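Local coordinates for protein oxidized polyvinyl alcohol hydrolase (Sphingopyxis, PDB 3WLA) that hydrolyses beta-diketones such as 4,6-nonanedione and oxidized polyvinyl alcohol, the second step in breaking down polyvinyl alcohol, at residues P52-L64 with S84-A98. Residues are numbered along the deposited sequence; the frame is centred on the assembly and turned at random.
Sequences PMVGTVEATNWNL and SPVRQCAEQDPNLGA. With SO4 (sulfate ion), chain D.
The end of Arg87 reaches the backbone of the 55-58 loop and meets a run of carbonyls. Its NH1 makes two weak bonds, to Gly55 O and to Thr56 O, each 3.0 Å long. Its own segment fixes the rotation of the guanidinium: NH1 and NH2 both grip Gly97 O, which lies in the guanidinium plane. Val54 CG2 sits over one face of the group, 3.6 Å from Arg87 NE, and a bend at chi3 (-62°) turns the chain toward these carbonyls. A methionine in place of Arg87 would probably leave Gly55, Thr56 and Gly97 carbonyls without their shared donor and free the loop to shift. In that loop Thr56 N and Val57 N bind a sulfate, probably from the crystallisation liquor, that Ser162, the likely nucleophile, also holds, an arrangement consistent with an oxyanion hole.

Farther along, the start of helix 60-65 meets the turn at 93-96. Asn61 N gives a nearly straight bond (170°) to Pro94 O, while Asn61 ND2 reaches Asn95 OD1 at 2.9 Å from above that carbonyl's plane. In Thr60, chi1 of -70° sets OG1 beside the backbone N and turns CG2 to Ser84 OG, 3.2 Å away; that hydroxyl donates to Pro52 O. One water joins Thr60 OG1, Ser84 OG and Pro85 O; a second links Thr60 OG1 to Arg87 N and NE.

The contact joins parts of the beta-alpha-beta unit strand 47-53, helix 60-65, strand 81-85, whose strands are parallel neighbours in the sheet; helix 133-145 packs on Met53 and Pro85, and strand 31-38 borders Ser84.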
loop_
_atom_site.group_PDB
_atom_site.type_symbol
_atom_site.label_atom_id
_atom_site.label_comp_id
_atom_site.label_asym_id
_atom_site.label_seq_id
_atom_site.Cartn_x
_atom_site.Cartn_y
_atom_site.Cartn_z
ATOM N N PRO A 52 -6.428 -2.494 -4.304
ATOM C CA PRO A 52 -5.102 -2.577 -4.908
ATOM C C PRO A 52 -4.686 -1.299 -5.627
ATOM O O PRO A 52 -5.476 -0.762 -6.377
ATOM C CB PRO A 52 -5.255 -3.762 -5.887
ATOM C CG PRO A 52 -6.680 -3.554 -6.400
ATOM C CD PRO A 52 -7.432 -3.208 -5.112
ATOM N N MET A 53 -3.443 -0.861 -5.438
ATOM C CA MET A 53 -2.928 0.371 -6.054
ATOM C C MET A 53 -1.727 0.172 -6.919
ATOM O O MET A 53 -0.765 -0.552 -6.510
ATOM C CB MET A 53 -2.524 1.383 -4.963
ATOM C CG MET A 53 -3.723 1.964 -4.283
ATOM S SD MET A 53 -3.364 3.119 -3.001
ATOM C CE MET A 53 -2.558 1.876 -1.717
ATOM N N VAL A 54 -1.762 0.804 -8.109
ATOM C CA VAL A 54 -0.634 0.753 -9.042
ATOM C C VAL A 54 0.455 1.688 -8.515
ATOM O O VAL A 54 0.241 2.482 -7.603
ATOM C CB VAL A 54 -0.985 1.303 -10.472
ATOM C CG1 VAL A 54 -1.846 0.298 -11.238
ATOM C CG2 VAL A 54 -1.772 2.603 -10.337
ATOM N N GLY A 55 1.596 1.598 -9.175
ATOM C CA GLY A 55 2.729 2.403 -8.871
ATOM C C GLY A 55 2.929 3.554 -9.848
ATOM O O GLY A 55 2.043 4.383 -10.086
ATOM N N THR A 56 4.092 3.604 -10.445
ATOM C CA THR A 56 4.388 4.749 -11.294
ATOM C C THR A 56 3.993 4.615 -12.763
ATOM O O THR A 56 3.539 5.615 -13.387
ATOM C CB THR A 56 5.902 5.036 -11.299
ATOM O OG1 THR A 56 6.389 5.132 -9.941
ATOM C CG2 THR A 56 6.205 6.301 -12.196
ATOM N N VAL A 57 4.150 3.409 -13.318
ATOM C CA VAL A 57 3.898 3.247 -14.753
ATOM C C VAL A 57 2.778 2.332 -15.220
ATOM O O VAL A 57 2.530 2.227 -16.424
ATOM C CB VAL A 57 5.199 2.892 -15.497
ATOM C CG1 VAL A 57 6.287 3.946 -15.147
ATOM C CG2 VAL A 57 5.662 1.507 -15.125
ATOM N N GLU A 58 2.060 1.678 -14.314
ATOM C CA GLU A 58 0.971 0.796 -14.783
ATOM C C GLU A 58 -0.377 1.473 -14.603
ATOM O O GLU A 58 -0.606 2.217 -13.636
ATOM C CB GLU A 58 0.996 -0.524 -14.010
ATOM C CG GLU A 58 2.315 -1.287 -14.216
ATOM C CD GLU A 58 2.366 -2.523 -13.326
ATOM O OE1 GLU A 58 2.468 -2.321 -12.099
ATOM O OE2 GLU A 58 2.285 -3.659 -13.859
ATOM N N ALA A 59 -1.295 1.203 -15.520
ATOM C CA ALA A 59 -2.633 1.824 -15.463
ATOM C C ALA A 59 -3.477 1.059 -14.448
ATOM O O ALA A 59 -3.292 -0.165 -14.326
ATOM C CB ALA A 59 -3.347 1.688 -16.859
ATOM N N THR A 60 -4.438 1.742 -13.820
ATOM C CA THR A 60 -5.346 1.081 -12.869
ATOM C C THR A 60 -6.040 -0.129 -13.507
ATOM O O THR A 60 -6.153 -1.217 -12.873
ATOM C CB THR A 60 -6.373 2.078 -12.313
ATOM O OG1 THR A 60 -5.684 2.991 -11.443
ATOM C CG2 THR A 60 -7.552 1.370 -11.488
ATOM N N ASN A 61 -6.492 0.018 -14.744
ATOM C CA ASN A 61 -7.152 -1.113 -15.388
ATOM C C ASN A 61 -6.203 -2.306 -15.642
ATOM O O ASN A 61 -6.661 -3.436 -15.664
ATOM C CB ASN A 61 -7.833 -0.681 -16.677
ATOM C CG ASN A 61 -9.178 -0.055 -16.420
ATOM O OD1 ASN A 61 -9.742 -0.165 -15.330
ATOM N ND2 ASN A 61 -9.720 0.605 -17.449
ATOM N N TRP A 62 -4.913 -2.056 -15.855
ATOM C CA TRP A 62 -3.987 -3.160 -16.016
ATOM C C TRP A 62 -3.919 -3.946 -14.719
ATOM O O TRP A 62 -3.991 -5.155 -14.749
ATOM C CB TRP A 62 -2.573 -2.709 -16.338
ATOM C CG TRP A 62 -2.452 -1.874 -17.570
ATOM C CD1 TRP A 62 -3.458 -1.512 -18.433
ATOM C CD2 TRP A 62 -1.267 -1.243 -18.034
ATOM N NE1 TRP A 62 -2.955 -0.683 -19.403
ATOM C CE2 TRP A 62 -1.611 -0.499 -19.180
ATOM C CE3 TRP A 62 0.071 -1.234 -17.593
ATOM C CZ2 TRP A 62 -0.668 0.250 -19.887
ATOM C CZ3 TRP A 62 1.030 -0.484 -18.314
ATOM C CH2 TRP A 62 0.648 0.246 -19.443
ATOM N N ASN A 63 -3.739 -3.253 -13.601
ATOM C CA ASN A 63 -3.655 -3.912 -12.327
ATOM C C ASN A 63 -4.895 -4.793 -12.075
ATOM O O ASN A 63 -4.785 -5.851 -11.486
ATOM C CB ASN A 63 -3.491 -2.838 -11.257
ATOM C CG ASN A 63 -3.504 -3.385 -9.854
ATOM O OD1 ASN A 63 -4.575 -3.651 -9.304
ATOM N ND2 ASN A 63 -2.309 -3.527 -9.248
ATOM N N LEU A 64 -6.063 -4.345 -12.509
ATOM C CA LEU A 64 -7.292 -5.091 -12.332
ATOM C C LEU A 64 -7.495 -6.211 -13.328
ATOM O O LEU A 64 -8.056 -7.272 -12.969
ATOM C CB LEU A 64 -8.515 -4.173 -12.491
ATOM C CG LEU A 64 -8.739 -3.185 -11.364
ATOM C CD1 LEU A 64 -9.947 -2.274 -11.679
ATOM C CD2 LEU A 64 -9.019 -3.994 -10.109
ATOM N N SER A 84 -10.243 -0.219 -7.002
ATOM C CA SER A 84 -8.906 0.273 -7.329
ATOM C C SER A 84 -9.039 1.775 -7.633
ATOM O O SER A 84 -9.814 2.156 -8.542
ATOM C CB SER A 84 -8.347 -0.456 -8.545
ATOM O OG SER A 84 -6.954 -0.170 -8.700
ATOM N N PRO A 85 -8.336 2.625 -6.864
ATOM C CA PRO A 85 -8.344 4.085 -7.000
ATOM C C PRO A 85 -7.433 4.568 -8.074
ATOM O O PRO A 85 -6.381 3.997 -8.302
ATOM C CB PRO A 85 -7.917 4.563 -5.628
ATOM C CG PRO A 85 -6.841 3.520 -5.279
ATOM C CD PRO A 85 -7.429 2.200 -5.762
ATOM N N VAL A 86 -7.855 5.636 -8.752
ATOM C CA VAL A 86 -7.064 6.242 -9.797
ATOM C C VAL A 86 -6.161 7.366 -9.207
ATOM O O VAL A 86 -6.601 8.194 -8.376
ATOM C CB VAL A 86 -7.979 6.828 -10.919
ATOM C CG1 VAL A 86 -7.106 7.555 -11.951
ATOM C CG2 VAL A 86 -8.755 5.636 -11.609
ATOM N N ARG A 87 -4.902 7.392 -9.641
ATOM C CA ARG A 87 -3.938 8.392 -9.125
ATOM C C ARG A 87 -4.358 9.817 -9.587
ATOM O O ARG A 87 -4.811 9.973 -10.717
ATOM C CB ARG A 87 -2.536 8.097 -9.681
ATOM C CG ARG A 87 -1.870 6.797 -9.136
ATOM C CD ARG A 87 -0.720 6.334 -10.040
ATOM N NE ARG A 87 -1.311 6.031 -11.349
ATOM C CZ ARG A 87 -0.634 5.713 -12.447
ATOM N NH1 ARG A 87 0.710 5.626 -12.409
ATOM N NH2 ARG A 87 -1.328 5.499 -13.595
ATOM N N GLN A 88 -4.152 10.824 -8.738
ATOM C CA GLN A 88 -4.492 12.218 -9.100
ATOM C C GLN A 88 -3.899 12.613 -10.455
ATOM O O GLN A 88 -4.593 13.187 -11.301
ATOM C CB GLN A 88 -3.966 13.208 -8.051
ATOM C CG GLN A 88 -4.631 13.118 -6.736
ATOM C CD GLN A 88 -3.985 13.992 -5.687
ATOM O OE1 GLN A 88 -3.706 13.530 -4.570
ATOM N NE2 GLN A 88 -3.759 15.267 -6.018
ATOM N N CYS A 89 -2.617 12.290 -10.661
ATOM C CA CYS A 89 -1.889 12.635 -11.889
ATOM C C CYS A 89 -2.440 11.983 -13.174
ATOM O O CYS A 89 -2.148 12.458 -14.288
ATOM C CB CYS A 89 -0.378 12.251 -11.728
ATOM S SG CYS A 89 -0.241 10.447 -11.275
ATOM N N ALA A 90 -3.186 10.887 -13.047
ATOM C CA ALA A 90 -3.743 10.236 -14.235
ATOM C C ALA A 90 -5.028 10.956 -14.667
ATOM O O ALA A 90 -5.654 10.578 -15.648
ATOM C CB ALA A 90 -4.049 8.737 -13.946
ATOM N N GLU A 91 -5.396 11.987 -13.917
ATOM C CA GLU A 91 -6.585 12.797 -14.183
ATOM C C GLU A 91 -7.849 11.978 -14.548
ATOM O O GLU A 91 -8.450 12.151 -15.611
ATOM C CB GLU A 91 -6.245 13.823 -15.261
ATOM C CG GLU A 91 -5.314 14.942 -14.737
ATOM C CD GLU A 91 -4.942 15.945 -15.819
ATOM O OE1 GLU A 91 -4.260 15.543 -16.800
ATOM O OE2 GLU A 91 -5.344 17.139 -15.716
ATOM N N GLN A 92 -8.200 11.047 -13.668
ATOM C CA GLN A 92 -9.391 10.202 -13.830
ATOM C C GLN A 92 -9.443 9.180 -14.954
ATOM O O GLN A 92 -10.500 8.558 -15.148
ATOM C CB GLN A 92 -10.625 11.090 -13.915
ATOM C CG GLN A 92 -10.687 12.062 -12.786
ATOM C CD GLN A 92 -12.123 12.535 -12.478
ATOM O OE1 GLN A 92 -12.855 11.906 -11.705
ATOM N NE2 GLN A 92 -12.508 13.666 -13.075
ATOM N N ASP A 93 -8.333 9.008 -15.688
ATOM C CA ASP A 93 -8.214 8.028 -16.769
ATOM C C ASP A 93 -7.655 6.672 -16.210
ATOM O O ASP A 93 -6.478 6.587 -15.883
ATOM C CB ASP A 93 -7.231 8.553 -17.818
ATOM C CG ASP A 93 -7.167 7.661 -19.047
ATOM O OD1 ASP A 93 -7.589 6.476 -19.019
ATOM O OD2 ASP A 93 -6.696 8.123 -20.083
ATOM N N PRO A 94 -8.471 5.606 -16.149
ATOM C CA PRO A 94 -7.977 4.318 -15.613
ATOM C C PRO A 94 -7.091 3.538 -16.532
ATOM O O PRO A 94 -6.496 2.536 -16.142
ATOM C CB PRO A 94 -9.255 3.560 -15.259
ATOM C CG PRO A 94 -10.240 4.022 -16.380
ATOM C CD PRO A 94 -9.883 5.512 -16.590
ATOM N N ASN A 95 -7.023 3.989 -17.775
ATOM C CA ASN A 95 -6.181 3.379 -18.783
ATOM C C ASN A 95 -4.830 4.088 -18.953
ATOM O O ASN A 95 -4.020 3.683 -19.778
ATOM C CB ASN A 95 -6.970 3.350 -20.115
ATOM C CG ASN A 95 -8.139 2.389 -20.017
ATOM O OD1 ASN A 95 -7.935 1.249 -19.622
ATOM N ND2 ASN A 95 -9.347 2.843 -20.304
ATOM N N LEU A 96 -4.605 5.157 -18.202
ATOM C CA LEU A 96 -3.346 5.867 -18.305
ATOM C C LEU A 96 -2.302 5.126 -17.433
ATOM O O LEU A 96 -2.494 4.967 -16.226
ATOM C CB LEU A 96 -3.467 7.301 -17.785
ATOM C CG LEU A 96 -2.077 7.945 -17.879
ATOM C CD1 LEU A 96 -1.809 8.366 -19.368
ATOM C CD2 LEU A 96 -2.009 9.133 -16.957
ATOM N N GLY A 97 -1.213 4.761 -18.077
ATOM C CA GLY A 97 -0.117 4.026 -17.450
ATOM C C GLY A 97 0.865 4.937 -16.708
ATOM O O GLY A 97 0.903 4.978 -15.477
ATOM N N ALA A 98 1.659 5.680 -17.451
ATOM C CA ALA A 98 2.619 6.551 -16.811
ATOM C C ALA A 98 2.257 8.046 -16.957
ATOM O O ALA A 98 1.833 8.668 -15.987
ATOM C CB ALA A 98 4.036 6.250 -17.358
HETATM S S SO4 D . 6.482 1.192 -11.037
HETATM O O1 SO4 D . 6.337 2.063 -9.861
HETATM O O2 SO4 D . 5.220 1.208 -11.828
HETATM O O3 SO4 D . 7.510 1.722 -11.900
HETATM O O4 SO4 D . 6.825 -0.185 -10.674
HETATM O O HOH W 1 -4.832 1.851 -8.976
HETATM O O HOH W 2 -4.151 5.314 -11.854
HETATM O O HOH W 3 -4.488 4.966 -14.610
HETATM O O HOH W 4 -3.846 1.672 -21.458
#